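Local coordinates for protein transcriptional regulator ComR (PDB 6HU8) that probably binds DNA as a peptide-sensing competence regulator of the RNPP family, joining a helix-turn-helix domain to a TPR-type helical domain, at residues E150-K155 and T160-V165; K156-N161 and V188-K193; D167-H172 and K181-R186. All coordinates share one frame; numbering follows the deposited sequence.

Along the chain, contact 1 comes first: it closes the short connection between helix 139-152 and helix 160-173, bringing 150-155 back against 160-165. The residues of that connection then open contact 2, which shares Thr160 and Asn161 with contact 1 and does not close until 188-193, at the end of helix 181-192. Inside this longer loop nests contact 3, where 167-172 and 181-186 pair across the loop between the same two helices. Contacts 1 and 2 touch directly, through Val152 and the Phe158 ring, while Lys153 leans on Ile183 of contact 3. Together they bind three successive helices of the TPR-type domain.

Contact 1. Residues E150-K155 and T160-V165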
loop_
_atom_site.group_PDB
_atom_site.type_symbol
_atom_site.label_atom_id
_atom_site.label_comp_id
_atom_site.label_asym_id
_atom_site.label_seq_id
_atom_site.Cartn_x
_atom_site.Cartn_y
_atom_site.Cartn_z
ATOM N N GLU A 150 4.874 6.960 -9.379
ATOM C CA GLU A 150 5.377 6.920 -10.765
ATOM C C GLU A 150 6.275 5.705 -10.975
ATOM O O GLU A 150 6.275 5.097 -12.034
ATOM C CB GLU A 150 6.176 8.171 -11.125
ATOM C CG GLU A 150 5.383 9.328 -11.638
ATOM C CD GLU A 150 4.557 8.977 -12.864
ATOM O OE1 GLU A 150 5.083 8.353 -13.815
ATOM O OE2 GLU A 150 3.357 9.311 -12.854
ATOM N N GLN A 151 7.067 5.376 -9.961
ATOM C CA GLN A 151 7.983 4.256 -10.072
ATOM C C GLN A 151 7.200 2.937 -10.001
ATOM O O GLN A 151 7.529 1.969 -10.688
ATOM C CB GLN A 151 9.065 4.357 -8.990
ATOM C CG GLN A 151 10.094 5.430 -9.369
ATOM C CD GLN A 151 11.020 5.849 -8.239
ATOM O OE1 GLN A 151 10.763 5.596 -7.070
ATOM N NE2 GLN A 151 12.106 6.515 -8.599
ATOM N N VAL A 152 6.126 2.911 -9.223
ATOM C CA VAL A 152 5.350 1.673 -9.098
ATOM C C VAL A 152 4.657 1.353 -10.433
ATOM O O VAL A 152 4.538 0.182 -10.815
ATOM C CB VAL A 152 4.317 1.766 -7.948
ATOM C CG1 VAL A 152 3.195 0.740 -8.118
ATOM C CG2 VAL A 152 5.017 1.600 -6.612
ATOM N N LYS A 153 4.242 2.398 -11.150
ATOM C CA LYS A 153 3.595 2.239 -12.455
ATOM C C LYS A 153 4.418 1.395 -13.434
ATOM O O LYS A 153 3.865 0.756 -14.326
ATOM C CB LYS A 153 3.323 3.603 -13.092
ATOM C CG LYS A 153 2.235 4.442 -12.432
ATOM C CD LYS A 153 2.205 5.828 -13.085
ATOM C CE LYS A 153 1.175 6.749 -12.461
ATOM N NZ LYS A 153 1.108 8.110 -13.108
ATOM N N ARG A 154 5.737 1.391 -13.269
ATOM C CA ARG A 154 6.620 0.709 -14.211
ATOM C C ARG A 154 6.995 -0.699 -13.761
ATOM O O ARG A 154 7.698 -1.406 -14.483
ATOM C CB ARG A 154 7.911 1.522 -14.428
ATOM C CG ARG A 154 7.704 2.989 -14.781
ATOM C CD ARG A 154 7.733 3.232 -16.297
ATOM N NE ARG A 154 8.969 2.734 -16.901
ATOM C CZ ARG A 154 10.056 3.466 -17.145
ATOM N NH1 ARG A 154 11.115 2.884 -17.692
ATOM N NH2 ARG A 154 10.095 4.769 -16.854
ATOM N N LYS A 155 6.547 -1.102 -12.572
ATOM C CA LYS A 155 6.968 -2.378 -11.991
ATOM C C LYS A 155 6.013 -3.497 -12.384
ATOM O O LYS A 155 4.828 -3.260 -12.602
ATOM C CB LYS A 155 7.054 -2.293 -10.460
ATOM C CG LYS A 155 8.218 -1.470 -9.905
ATOM C CD LYS A 155 8.269 -1.562 -8.379
ATOM C CE LYS A 155 9.077 -0.412 -7.777
ATOM N NZ LYS A 155 9.127 -0.467 -6.283
ATOM N N THR A 160 5.715 -5.157 -0.523
ATOM C CA THR A 160 4.737 -4.708 0.457
ATOM C C THR A 160 4.653 -3.192 0.442
ATOM O O THR A 160 3.544 -2.649 0.383
ATOM C CB THR A 160 5.061 -5.204 1.875
ATOM O OG1 THR A 160 5.147 -6.628 1.862
ATOM C CG2 THR A 160 3.955 -4.797 2.842
ATOM N N ASN A 161 5.797 -2.497 0.452
ATOM C CA ASN A 161 5.757 -1.036 0.354
ATOM C C ASN A 161 5.049 -0.579 -0.924
ATOM O O ASN A 161 4.271 0.382 -0.893
ATOM C CB ASN A 161 7.168 -0.404 0.397
ATOM C CG ASN A 161 7.808 -0.494 1.762
ATOM O OD1 ASN A 161 7.138 -0.749 2.766
ATOM N ND2 ASN A 161 9.116 -0.275 1.811
ATOM N N ASP A 162 5.325 -1.247 -2.043
ATOM C CA ASP A 162 4.640 -0.919 -3.306
ATOM C C ASP A 162 3.119 -1.041 -3.162
ATOM O O ASP A 162 2.357 -0.171 -3.617
ATOM C CB ASP A 162 5.093 -1.839 -4.445
ATOM C CG ASP A 162 6.536 -1.627 -4.841
ATOM O OD1 ASP A 162 7.088 -0.537 -4.566
ATOM O OD2 ASP A 162 7.111 -2.564 -5.443
ATOM N N LEU A 163 2.687 -2.137 -2.535
ATOM C CA LEU A 163 1.264 -2.397 -2.317
ATOM C C LEU A 163 0.638 -1.310 -1.469
ATOM O O LEU A 163 -0.524 -0.957 -1.670
ATOM C CB LEU A 163 1.048 -3.760 -1.658
ATOM C CG LEU A 163 1.338 -4.971 -2.546
ATOM C CD1 LEU A 163 0.999 -6.229 -1.790
ATOM C CD2 LEU A 163 0.562 -4.914 -3.849
ATOM N N LEU A 164 1.405 -0.756 -0.537
ATOM C CA LEU A 164 0.865 0.295 0.313
ATOM C C LEU A 164 0.795 1.637 -0.437
ATOM O O LEU A 164 -0.136 2.410 -0.232
ATOM C CB LEU A 164 1.681 0.412 1.601
ATOM C CG LEU A 164 1.500 -0.818 2.506
ATOM C CD1 LEU A 164 2.421 -0.772 3.713
ATOM C CD2 LEU A 164 0.068 -0.962 2.958
ATOM N N VAL A 165 1.776 1.923 -1.288
ATOM C CA VAL A 165 1.678 3.096 -2.155
ATOM C C VAL A 165 0.414 2.965 -3.011
ATOM O O VAL A 165 -0.347 3.923 -3.206
ATOM C CB VAL A 165 2.923 3.244 -3.064
ATOM C CG1 VAL A 165 2.695 4.331 -4.104
ATOM C CG2 VAL A 165 4.188 3.523 -2.226
#
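Val152 lays its CG2 methyl beside the carboxylate of Asp162, 3.6 Å from OD1, the two side chains sliding past one another in opposite directions. The same methyl also reaches CG1 of Val165, one turn further along helix 160-173, at 4.4 Å, a loose apolar touch. Lys155 and Asp162 come at each other from opposite directions. The lysine chain runs extended beyond CG and brings NZ to 2.7 Å from Asp162 OD1, on the syn side of the carboxylate and 20° out of its plane. A second, weak bond joins Lys155 NZ to Asp162 OD2 at 3.0 Å; the ammonium grips OD1 firmly and OD2 only weakly.

A type I turn from Val152 to Lys155, with Lys155 N bonded to Val152 O, brings the lysine round to face helix 160-173. Asp162 sits in the first turn of that helix, and its OD2 accepts the backbone N of the N-cap Ser159, whose OG caps Asp162 N in return: a capping box. CG of Asp162 lies anti to the carbonyl carbon (chi1 -67°), which keeps the carboxylate back toward the helix start. Ammonium, backbone N-H and helix start together would be expected to stabilise the negative charge of this buried aspartate, and the salt bridge pins the connection to the helix that follows it.

Contact 2. Residues K156-N161 and V188-K193; sequences KKFSTN and VDRVLK
Arg190 and Phe158 pack where the loop leading into helix 160-173 meets the end of helix 181-192, within the all-helical TPR-type domain. Followed from its root, the Arg190 chain first lays CB 3.7 Å from Phe158 CZ, and CG comes closer to that same CZ, at 3.4 Å. Bends at chi2 and chi3 then swing the chain, which leaves the backbone with CG anti to N (chi1 -164°), off the ring and across Lys156 at a slant. There Arg190 CD approaches the carbonyl oxygen Lys156 O at 3.3 Å, a packing contact, and NE passes near Lys156 CA. At the tip, the guanidinium offers one face to Lys156 CG, which stands 3.9 Å above its plane and over its centre. Lys156 NZ and Arg190 NH2 stay 5.1 Å apart; the lysine's aliphatic part makes this contact, with no charge pairing. The Phe158 ring and the guanidinium planes lie 73° apart.

Gln194 ties the backbone on both sides together: its NE2 donates to Lys156 O and Arg190 O, while its OE1 takes the Phe158 N-H. Deeper in, Val191 also presses on Leu210 and Ile213 of helix 200-219. On that buried side, Phe158 brings its ring edge to the backbone N of Val191, and its CE2 rests 3.9 Å from Val191 CG2.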
loop_
_atom_site.group_PDB
_atom_site.type_symbol
_atom_site.label_atom_id
_atom_site.label_comp_id
_atom_site.label_asym_id
_atom_site.label_seq_id
_atom_site.Cartn_x
_atom_site.Cartn_y
_atom_site.Cartn_z
ATOM N N LYS A 156 6.541 -4.713 -12.464
ATOM C CA LYS A 156 5.733 -5.894 -12.732
ATOM C C LYS A 156 5.510 -6.680 -11.445
ATOM O O LYS A 156 4.479 -7.329 -11.274
ATOM C CB LYS A 156 6.396 -6.775 -13.800
ATOM C CG LYS A 156 6.236 -6.233 -15.223
ATOM C CD LYS A 156 6.564 -7.284 -16.282
ATOM C CE LYS A 156 6.421 -6.720 -17.701
ATOM N NZ LYS A 156 7.516 -5.762 -18.062
ATOM N N LYS A 157 6.478 -6.603 -10.536
ATOM C CA LYS A 157 6.393 -7.299 -9.262
ATOM C C LYS A 157 6.370 -6.271 -8.128
ATOM O O LYS A 157 7.260 -5.432 -8.024
ATOM C CB LYS A 157 7.567 -8.271 -9.110
ATOM C CG LYS A 157 7.504 -9.157 -7.878
ATOM C CD LYS A 157 8.714 -10.089 -7.806
ATOM C CE LYS A 157 8.586 -11.103 -6.675
ATOM N NZ LYS A 157 9.855 -11.871 -6.456
ATOM N N PHE A 158 5.336 -6.333 -7.294
ATOM C CA PHE A 158 5.123 -5.355 -6.221
ATOM C C PHE A 158 5.619 -5.879 -4.880
ATOM O O PHE A 158 5.354 -7.022 -4.541
ATOM C CB PHE A 158 3.626 -5.013 -6.076
ATOM C CG PHE A 158 3.017 -4.326 -7.274
ATOM C CD1 PHE A 158 3.731 -3.386 -7.992
ATOM C CD2 PHE A 158 1.721 -4.626 -7.667
ATOM C CE1 PHE A 158 3.170 -2.754 -9.087
ATOM C CE2 PHE A 158 1.145 -3.993 -8.761
ATOM C CZ PHE A 158 1.875 -3.053 -9.471
ATOM N N SER A 159 6.308 -5.031 -4.122
ATOM C CA SER A 159 6.669 -5.319 -2.744
ATOM C C SER A 159 5.544 -4.893 -1.811
ATOM O O SER A 159 4.564 -4.284 -2.243
ATOM C CB SER A 159 7.949 -4.579 -2.357
ATOM O OG SER A 159 7.744 -3.166 -2.454
ATOM N N THR A 160 5.715 -5.157 -0.523
ATOM C CA THR A 160 4.737 -4.708 0.457
ATOM C C THR A 160 4.653 -3.192 0.442
ATOM O O THR A 160 3.544 -2.649 0.383
ATOM C CB THR A 160 5.061 -5.204 1.875
ATOM O OG1 THR A 160 5.147 -6.628 1.862
ATOM C CG2 THR A 160 3.955 -4.797 2.842
ATOM N N ASN A 161 5.797 -2.497 0.452
ATOM C CA ASN A 161 5.757 -1.036 0.354
ATOM C C ASN A 161 5.049 -0.579 -0.924
ATOM O O ASN A 161 4.271 0.382 -0.893
ATOM C CB ASN A 161 7.168 -0.404 0.397
ATOM C CG ASN A 161 7.808 -0.494 1.762
ATOM O OD1 ASN A 161 7.138 -0.749 2.766
ATOM N ND2 ASN A 161 9.116 -0.275 1.811
ATOM N N VAL A 188 -4.694 -2.137 -11.594
ATOM C CA VAL A 188 -5.557 -3.275 -11.276
ATOM C C VAL A 188 -5.021 -4.537 -11.928
ATOM O O VAL A 188 -4.898 -5.571 -11.276
ATOM C CB VAL A 188 -7.025 -3.053 -11.736
ATOM C CG1 VAL A 188 -7.847 -4.318 -11.529
ATOM C CG2 VAL A 188 -7.646 -1.890 -10.985
ATOM N N ASP A 189 -4.678 -4.438 -13.211
ATOM C CA ASP A 189 -4.223 -5.604 -13.954
ATOM C C ASP A 189 -2.945 -6.192 -13.355
ATOM O O ASP A 189 -2.774 -7.413 -13.294
ATOM C CB ASP A 189 -4.010 -5.249 -15.430
ATOM C CG ASP A 189 -3.341 -6.371 -16.205
ATOM O OD1 ASP A 189 -4.014 -7.389 -16.473
ATOM O OD2 ASP A 189 -2.134 -6.248 -16.529
ATOM N N ARG A 190 -2.052 -5.323 -12.900
ATOM C CA ARG A 190 -0.789 -5.792 -12.348
ATOM C C ARG A 190 -0.994 -6.329 -10.934
ATOM O O ARG A 190 -0.347 -7.296 -10.531
ATOM C CB ARG A 190 0.257 -4.672 -12.366
ATOM C CG ARG A 190 1.667 -5.180 -12.174
ATOM C CD ARG A 190 1.993 -6.249 -13.213
ATOM N NE ARG A 190 2.229 -5.670 -14.537
ATOM C CZ ARG A 190 2.363 -6.383 -15.654
ATOM N NH1 ARG A 190 2.281 -7.711 -15.612
ATOM N NH2 ARG A 190 2.581 -5.766 -16.815
ATOM N N VAL A 191 -1.905 -5.717 -10.185
ATOM C CA VAL A 191 -2.249 -6.231 -8.860
ATOM C C VAL A 191 -2.796 -7.650 -8.965
ATOM O O VAL A 191 -2.407 -8.534 -8.201
ATOM C CB VAL A 191 -3.281 -5.343 -8.143
ATOM C CG1 VAL A 191 -3.884 -6.081 -6.941
ATOM C CG2 VAL A 191 -2.631 -4.039 -7.707
ATOM N N LEU A 192 -3.678 -7.857 -9.944
ATOM C CA LEU A 192 -4.304 -9.152 -10.178
ATOM C C LEU A 192 -3.319 -10.259 -10.568
ATOM O O LEU A 192 -3.621 -11.443 -10.395
ATOM C CB LEU A 192 -5.383 -9.019 -11.255
ATOM C CG LEU A 192 -6.661 -8.329 -10.783
ATOM C CD1 LEU A 192 -7.648 -8.139 -11.937
ATOM C CD2 LEU A 192 -7.282 -9.130 -9.638
ATOM N N LYS A 193 -2.143 -9.891 -11.066
ATOM C CA LYS A 193 -1.159 -10.889 -11.497
ATOM C C LYS A 193 -0.085 -11.192 -10.458
ATOM O O LYS A 193 0.814 -11.997 -10.712
ATOM C CB LYS A 193 -0.472 -10.444 -12.785
ATOM C CG LYS A 193 -1.364 -10.387 -14.016
ATOM C CD LYS A 193 -0.561 -9.846 -15.201
ATOM C CE LYS A 193 -1.403 -9.699 -16.459
ATOM N NZ LYS A 193 -0.513 -9.406 -17.620
#

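Contact 3. Residues D167-H172 and K181-R186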
loop_
_atom_site.group_PDB
_atom_site.type_symbol
_atom_site.label_atom_id
_atom_site.label_comp_id
_atom_site.label_asym_id
_atom_site.label_seq_id
_atom_site.Cartn_x
_atom_site.Cartn_y
_atom_site.Cartn_z
ATOM N N ASP A 167 -2.191 1.328 -2.264
ATOM C CA ASP A 167 -3.321 1.602 -1.384
ATOM C C ASP A 167 -3.613 3.116 -1.327
ATOM O O ASP A 167 -4.775 3.542 -1.446
ATOM C CB ASP A 167 -3.042 1.049 0.014
ATOM C CG ASP A 167 -4.298 0.637 0.739
ATOM O OD1 ASP A 167 -5.408 0.857 0.199
ATOM O OD2 ASP A 167 -4.166 0.089 1.853
ATOM N N TYR A 168 -2.564 3.926 -1.172
ATOM C CA TYR A 168 -2.721 5.385 -1.093
ATOM C C TYR A 168 -3.294 5.937 -2.399
ATOM O O TYR A 168 -4.086 6.899 -2.400
ATOM C CB TYR A 168 -1.383 6.063 -0.781
ATOM C CG TYR A 168 -1.494 7.392 -0.064
ATOM C CD1 TYR A 168 -2.377 7.560 1.002
ATOM C CD2 TYR A 168 -0.694 8.476 -0.432
ATOM C CE1 TYR A 168 -2.470 8.772 1.670
ATOM C CE2 TYR A 168 -0.772 9.690 0.234
ATOM C CZ TYR A 168 -1.662 9.834 1.279
ATOM O OH TYR A 168 -1.734 11.034 1.939
ATOM N N TYR A 169 -2.888 5.332 -3.509
ATOM C CA TYR A 169 -3.436 5.697 -4.815
ATOM C C TYR A 169 -4.954 5.467 -4.842
ATOM O O TYR A 169 -5.717 6.382 -5.164
ATOM C CB TYR A 169 -2.730 4.911 -5.933
ATOM C CG TYR A 169 -3.520 4.845 -7.232
ATOM C CD1 TYR A 169 -3.843 6.010 -7.942
ATOM C CD2 TYR A 169 -3.932 3.622 -7.755
ATOM C CE1 TYR A 169 -4.572 5.952 -9.130
ATOM C CE2 TYR A 169 -4.673 3.555 -8.946
ATOM C CZ TYR A 169 -4.985 4.724 -9.622
ATOM O OH TYR A 169 -5.705 4.668 -10.792
ATOM N N PHE A 170 -5.400 4.261 -4.488
ATOM C CA PHE A 170 -6.836 3.969 -4.437
ATOM C C PHE A 170 -7.561 4.931 -3.502
ATOM O O PHE A 170 -8.685 5.371 -3.787
ATOM C CB PHE A 170 -7.079 2.518 -4.007
ATOM C CG PHE A 170 -6.606 1.514 -5.015
ATOM C CD1 PHE A 170 -6.733 1.773 -6.378
ATOM C CD2 PHE A 170 -6.035 0.324 -4.614
ATOM C CE1 PHE A 170 -6.304 0.857 -7.329
ATOM C CE2 PHE A 170 -5.605 -0.603 -5.564
ATOM C CZ PHE A 170 -5.729 -0.328 -6.920
ATOM N N TYR A 171 -6.899 5.271 -2.398
ATOM C CA TYR A 171 -7.406 6.261 -1.451
ATOM C C TYR A 171 -7.663 7.623 -2.107
ATOM O O TYR A 171 -8.559 8.347 -1.681
ATOM C CB TYR A 171 -6.422 6.409 -0.301
ATOM C CG TYR A 171 -6.871 7.260 0.868
ATOM C CD1 TYR A 171 -7.922 6.860 1.682
ATOM C CD2 TYR A 171 -6.194 8.431 1.198
ATOM C CE1 TYR A 171 -8.313 7.622 2.782
ATOM C CE2 TYR A 171 -6.570 9.196 2.291
ATOM C CZ TYR A 171 -7.631 8.789 3.081
ATOM O OH TYR A 171 -8.010 9.550 4.169
ATOM N N HIS A 172 -6.881 7.969 -3.131
ATOM C CA HIS A 172 -7.128 9.202 -3.898
ATOM C C HIS A 172 -8.432 9.122 -4.702
ATOM O O HIS A 172 -9.081 10.138 -4.965
ATOM C CB HIS A 172 -5.990 9.505 -4.885
ATOM C CG HIS A 172 -4.772 10.092 -4.258
ATOM N ND1 HIS A 172 -4.040 9.433 -3.294
ATOM C CD2 HIS A 172 -4.148 11.277 -4.461
ATOM C CE1 HIS A 172 -3.020 10.190 -2.925
ATOM N NE2 HIS A 172 -3.058 11.312 -3.625
ATOM N N LYS A 181 -8.401 6.512 -16.439
ATOM C CA LYS A 181 -8.824 5.137 -16.633
ATOM C C LYS A 181 -7.663 4.242 -17.031
ATOM O O LYS A 181 -7.644 3.064 -16.688
ATOM C CB LYS A 181 -9.932 5.065 -17.691
ATOM C CG LYS A 181 -10.960 3.976 -17.450
ATOM C CD LYS A 181 -12.092 4.042 -18.477
ATOM C CE LYS A 181 -11.681 3.418 -19.808
ATOM N NZ LYS A 181 -11.394 1.959 -19.659
ATOM N N LYS A 182 -6.696 4.805 -17.752
ATOM C CA LYS A 182 -5.532 4.042 -18.205
ATOM C C LYS A 182 -4.677 3.599 -17.025
ATOM O O LYS A 182 -4.212 2.447 -16.970
ATOM C CB LYS A 182 -4.682 4.861 -19.183
ATOM C CG LYS A 182 -5.395 5.212 -20.485
ATOM C CD LYS A 182 -4.572 6.192 -21.340
ATOM C CE LYS A 182 -5.482 6.934 -22.331
ATOM N NZ LYS A 182 -4.751 7.831 -23.280
ATOM N N ILE A 183 -4.443 4.532 -16.103
ATOM C CA ILE A 183 -3.648 4.239 -14.919
ATOM C C ILE A 183 -4.335 3.181 -14.065
ATOM O O ILE A 183 -3.710 2.184 -13.678
ATOM C CB ILE A 183 -3.405 5.494 -14.066
ATOM C CG1 ILE A 183 -2.470 6.470 -14.794
ATOM C CG2 ILE A 183 -2.841 5.107 -12.701
ATOM C CD1 ILE A 183 -2.154 7.693 -13.984
ATOM N N PHE A 184 -5.619 3.398 -13.785
ATOM C CA PHE A 184 -6.385 2.471 -12.956
ATOM C C PHE A 184 -6.322 1.049 -13.508
ATOM O O PHE A 184 -5.957 0.108 -12.795
ATOM C CB PHE A 184 -7.841 2.930 -12.838
ATOM C CG PHE A 184 -8.694 2.038 -11.963
ATOM C CD1 PHE A 184 -8.634 2.135 -10.574
ATOM C CD2 PHE A 184 -9.559 1.099 -12.529
ATOM C CE1 PHE A 184 -9.419 1.312 -9.760
ATOM C CE2 PHE A 184 -10.351 0.267 -11.723
ATOM C CZ PHE A 184 -10.284 0.380 -10.340
ATOM N N ASP A 185 -6.641 0.890 -14.788
ATOM C CA ASP A 185 -6.647 -0.442 -15.383
ATOM C C ASP A 185 -5.259 -1.078 -15.364
ATOM O O ASP A 185 -5.129 -2.285 -15.175
ATOM C CB ASP A 185 -7.181 -0.405 -16.824
ATOM C CG ASP A 185 -8.656 -0.030 -16.900
ATOM O OD1 ASP A 185 -9.306 0.086 -15.841
ATOM O OD2 ASP A 185 -9.173 0.146 -18.025
ATOM N N ARG A 186 -4.217 -0.276 -15.565
ATOM C CA ARG A 186 -2.864 -0.817 -15.523
ATOM C C ARG A 186 -2.536 -1.319 -14.124
ATOM O O ARG A 186 -1.975 -2.402 -13.957
ATOM C CB ARG A 186 -1.831 0.226 -15.946
ATOM C CG ARG A 186 -0.398 -0.311 -15.967
ATOM C CD ARG A 186 0.604 0.664 -15.339
ATOM N NE ARG A 186 0.273 2.063 -15.620
ATOM C CZ ARG A 186 0.737 2.761 -16.658
ATOM N NH1 ARG A 186 0.378 4.032 -16.820
ATOM N NH2 ARG A 186 1.562 2.192 -17.533
#
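Tyr169 reaches across from helix 160-173 to the backbone of helix 181-192, and the contact sorts into one polar atom packed against carbon and two apolar touches. The polar atom is the phenol oxygen. Tyr169 OH stops 3.2 Å from Phe184 CA and 3.4 Å from Phe184 CB, lying in the plane of the Phe184 ring at its edge. It also comes close to Phe184 N, but the angle is too poor for a hydrogen bond. The tyrosine ring gets there because CG is anti to the backbone N (chi1 160°), which sends the ring outward toward the neighbouring helix.

Among the apolar touches, Ile183 places its CG2 methyl 3.8 Å from Tyr169 CZ, the two side chains meeting at a slant. The Phe170 and Phe184 side chains cross at about a right angle, with Phe170 CE1 4.0 Å from Phe184 CE1.

Two further helices pack on this patch. Tyr169 stacks on Phe149 of helix 139-152, and Ile183 touches the same phenylalanine. From another helix, 200-219, Leu216 packs against both Phe170 and Phe184.

The two segments run at 141° to each other, roughly antiparallel, with axes 12.1 Å apart at closest approach. That wide spacing fits large aromatic side chains spanning the distance between the two axes. Roughly antiparallel successive helices joined by aromatic side chains are consistent with the TPR-type fold of this domain.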